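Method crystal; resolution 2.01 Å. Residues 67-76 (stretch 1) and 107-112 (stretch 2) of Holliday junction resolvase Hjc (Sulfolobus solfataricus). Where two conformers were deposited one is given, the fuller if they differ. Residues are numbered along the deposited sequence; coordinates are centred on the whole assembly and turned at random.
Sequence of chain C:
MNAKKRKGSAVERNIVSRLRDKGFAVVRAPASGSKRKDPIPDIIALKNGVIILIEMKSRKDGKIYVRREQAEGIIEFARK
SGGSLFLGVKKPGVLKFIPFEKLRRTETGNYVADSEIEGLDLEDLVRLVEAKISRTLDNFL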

# COMPACT_ATOMS: atom_id res chain seq x y z
N ARG C 67 -5.33 -6.43 21.03
CA ARG C 67 -4.67 -5.63 22.06
C ARG C 67 -3.56 -4.77 21.46
O ARG C 67 -2.84 -5.23 20.57
N ARG C 68 -3.44 -3.53 21.94
CA ARG C 68 -2.45 -2.54 21.52
C ARG C 68 -1.04 -3.08 21.21
O ARG C 68 -0.54 -2.85 20.11
N GLU C 69 -0.39 -3.76 22.17
CA GLU C 69 0.98 -4.25 22.01
C GLU C 69 1.09 -5.31 20.93
O GLU C 69 2.03 -5.24 20.14
N GLN C 70 0.09 -6.23 20.82
CA GLN C 70 0.04 -7.24 19.76
C GLN C 70 -0.16 -6.56 18.41
O GLN C 70 0.59 -6.83 17.48
N ALA C 71 -1.16 -5.67 18.31
CA ALA C 71 -1.47 -4.93 17.09
C ALA C 71 -0.27 -4.14 16.60
O ALA C 71 0.10 -4.30 15.44
N GLU C 72 0.37 -3.33 17.49
CA GLU C 72 1.54 -2.52 17.13
C GLU C 72 2.69 -3.33 16.56
O GLU C 72 3.23 -2.95 15.51
N GLY C 73 2.98 -4.47 17.18
CA GLY C 73 4.04 -5.38 16.75
C GLY C 73 3.78 -6.02 15.41
O GLY C 73 4.69 -6.07 14.59
N ILE C 74 2.52 -6.47 15.14
CA ILE C 74 2.19 -7.07 13.85
C ILE C 74 2.16 -6.03 12.73
O ILE C 74 2.53 -6.35 11.60
N ILE C 75 1.74 -4.77 13.06
CA ILE C 75 1.69 -3.63 12.13
C ILE C 75 3.14 -3.32 11.69
O ILE C 75 3.42 -3.07 10.51
N GLU C 76 4.04 -3.33 12.66
CA GLU C 76 5.46 -3.03 12.47
C GLU C 76 6.16 -4.13 11.62
O GLU C 76 6.93 -3.81 10.71
N GLU C 107 -9.49 4.36 21.98
CA GLU C 107 -8.96 5.39 22.88
C GLU C 107 -7.64 4.95 23.55
O GLU C 107 -6.76 5.78 23.77
N THR C 108 -7.53 3.65 23.88
CA THR C 108 -6.37 3.05 24.55
C THR C 108 -5.32 2.45 23.57
O THR C 108 -4.27 1.95 24.01
N GLY C 109 -5.60 2.51 22.27
CA GLY C 109 -4.70 1.99 21.25
C GLY C 109 -4.99 0.58 20.79
O GLY C 109 -4.23 0.02 20.00
N ASN C 110 -6.09 -0.02 21.28
CA ASN C 110 -6.50 -1.36 20.84
C ASN C 110 -7.15 -1.22 19.48
O ASN C 110 -7.47 -0.11 19.06
N TYR C 111 -7.32 -2.33 18.79
CA TYR C 111 -7.89 -2.36 17.46
C TYR C 111 -9.12 -3.22 17.40
O TYR C 111 -9.13 -4.32 17.96
N VAL C 112 -10.16 -2.69 16.72
CA VAL C 112 -11.44 -3.35 16.57
C VAL C 112 -11.89 -3.47 15.18
O VAL C 112 -11.77 -2.53 14.40

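The first turn of a helix always leaves backbone amides without partners of their own, and here the second stretch supplies one. Asn110, with chi1 in m, has a CA-to-CB bond that runs sideways, yet its amide end swings nearer to the helix, and Arg68 N donates to Asn110 OD1 at 2.9 Å with a nearly straight N-H...O angle of 158°. Asparagine suits this place: a short side chain carrying a carbonyl acceptor. The helix's own backbone hydrogen bonds begin with Ala71 N, which donates to Arg67 O, the N-cap residue's carbonyl, at 2.9 Å.

Arg68 also reaches back along the loop. Its chi1 and chi2 are both t and chi3 is p, so the extended chain delivers its guanidinium to Thr108, where Arg68 NH1 donates to Thr108 O at 3.0 Å, the acceptor lying near the guanidinium plane. Thr108 OG1 is 3.3 Å from Arg68 NH1, but the angle is too poor for a hydrogen bond. Within the helix, Arg68 NH2 and Glu69 OE1 form a long salt bridge of 3.9 Å, a matter of charge alone.

Between these two bonds sits Gly109. Its positive phi would jam a CB against the preceding carbonyl, and that CB would also fall 2.9 Å from Arg68 CD, a clash. Its carbonyl is satisfied by water 1, which donates to Gly109 O at 2.9 Å and to Glu72 OE2 at 2.6 Å; Glu72, m at chi1 and t at chi2, thus joins the loop through solvent.

Farther along, the contact turns apolar. Ala71 and Ile75, one turn apart, both point toward stretch 2 and meet Tyr111 (chi1 m). The small alanine lets the ring come close, with Ala71 CB 3.4 Å from Tyr111 CD1, while Ile75 (chi1 m, chi2 t) places CD1 3.8 Å from Tyr111 CZ in an off-centre CH-pi contact.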

# COMPACT_ATOMS: atom_id res chain seq x y z
CB ARG C 67 -4.11 -6.53 23.20
CG ARG C 67 -4.98 -6.61 24.46
CD ARG C 67 -4.59 -5.57 25.51
NE ARG C 67 -5.38 -5.71 26.73
CZ ARG C 67 -4.90 -6.11 27.90
NH1 ARG C 67 -3.60 -6.38 28.04
NH2 ARG C 67 -5.70 -6.22 28.95
CB ARG C 68 -2.39 -1.41 22.55
CG ARG C 68 -1.22 -0.42 22.36
CD ARG C 68 -1.28 0.71 23.34
NE ARG C 68 -0.71 0.30 24.62
CZ ARG C 68 -1.42 -0.05 25.69
NH1 ARG C 68 -2.75 0.02 25.66
NH2 ARG C 68 -0.81 -0.45 26.80
CB GLU C 69 1.54 -4.73 23.37
CG GLU C 69 1.21 -3.82 24.56
CD GLU C 69 -0.02 -4.13 25.41
OE1 GLU C 69 0.13 -4.22 26.65
OE2 GLU C 69 -1.14 -4.22 24.84
CB GLN C 70 -1.07 -8.26 20.02
CG GLN C 70 -1.27 -9.28 18.89
CD GLN C 70 -2.38 -10.24 19.17
OE1 GLN C 70 -3.51 -9.86 19.48
NE2 GLN C 70 -2.11 -11.51 19.01
CB ALA C 71 -2.63 -3.99 17.34
CB GLU C 72 1.99 -1.62 18.30
CG GLU C 72 1.07 -0.41 18.48
CD GLU C 72 1.21 0.38 19.77
OE1 GLU C 72 2.11 0.05 20.58
OE2 GLU C 72 0.42 1.33 19.97
CB ILE C 74 0.99 -8.08 13.84
CG1 ILE C 74 -0.32 -7.41 14.28
CG2 ILE C 74 1.33 -9.34 14.64
CD1 ILE C 74 -1.59 -8.14 13.99
CB ILE C 75 0.98 -2.39 12.80
CG1 ILE C 75 -0.56 -2.55 12.83
CG2 ILE C 75 1.36 -1.07 12.09
CD1 ILE C 75 -1.27 -1.67 13.87
CB GLU C 76 6.15 -2.85 13.83
CG GLU C 76 6.19 -1.44 14.40
CD GLU C 76 6.72 -0.35 13.49
OE1 GLU C 76 5.87 0.25 12.80
OE2 GLU C 76 7.90 0.03 13.60
CB GLU C 107 -9.99 5.72 23.99
CG GLU C 107 -11.46 5.63 23.60
CD GLU C 107 -12.04 4.23 23.41
OE1 GLU C 107 -12.50 3.93 22.28
OE2 GLU C 107 -11.99 3.43 24.36
CB THR C 108 -6.82 2.13 25.75
OG1 THR C 108 -5.81 1.16 26.04
CG2 THR C 108 -8.14 1.39 25.47
CB ASN C 110 -7.45 -2.04 21.83
CG ASN C 110 -6.91 -2.19 23.22
OD1 ASN C 110 -5.77 -2.63 23.45
ND2 ASN C 110 -7.74 -1.86 24.19
CB TYR C 111 -6.83 -2.80 16.43
CG TYR C 111 -5.84 -1.71 16.11
CD1 TYR C 111 -4.82 -1.38 17.00
CD2 TYR C 111 -5.93 -0.98 14.93
CE1 TYR C 111 -3.91 -0.36 16.71
CE2 TYR C 111 -5.03 0.04 14.63
CZ TYR C 111 -4.02 0.34 15.53
OH TYR C 111 -3.12 1.34 15.22
CB VAL C 112 -12.61 -2.80 17.41
CG1 VAL C 112 -13.00 -3.78 18.50
CG2 VAL C 112 -12.33 -1.41 17.95
O HOH W 1 -2.02 1.55 19.04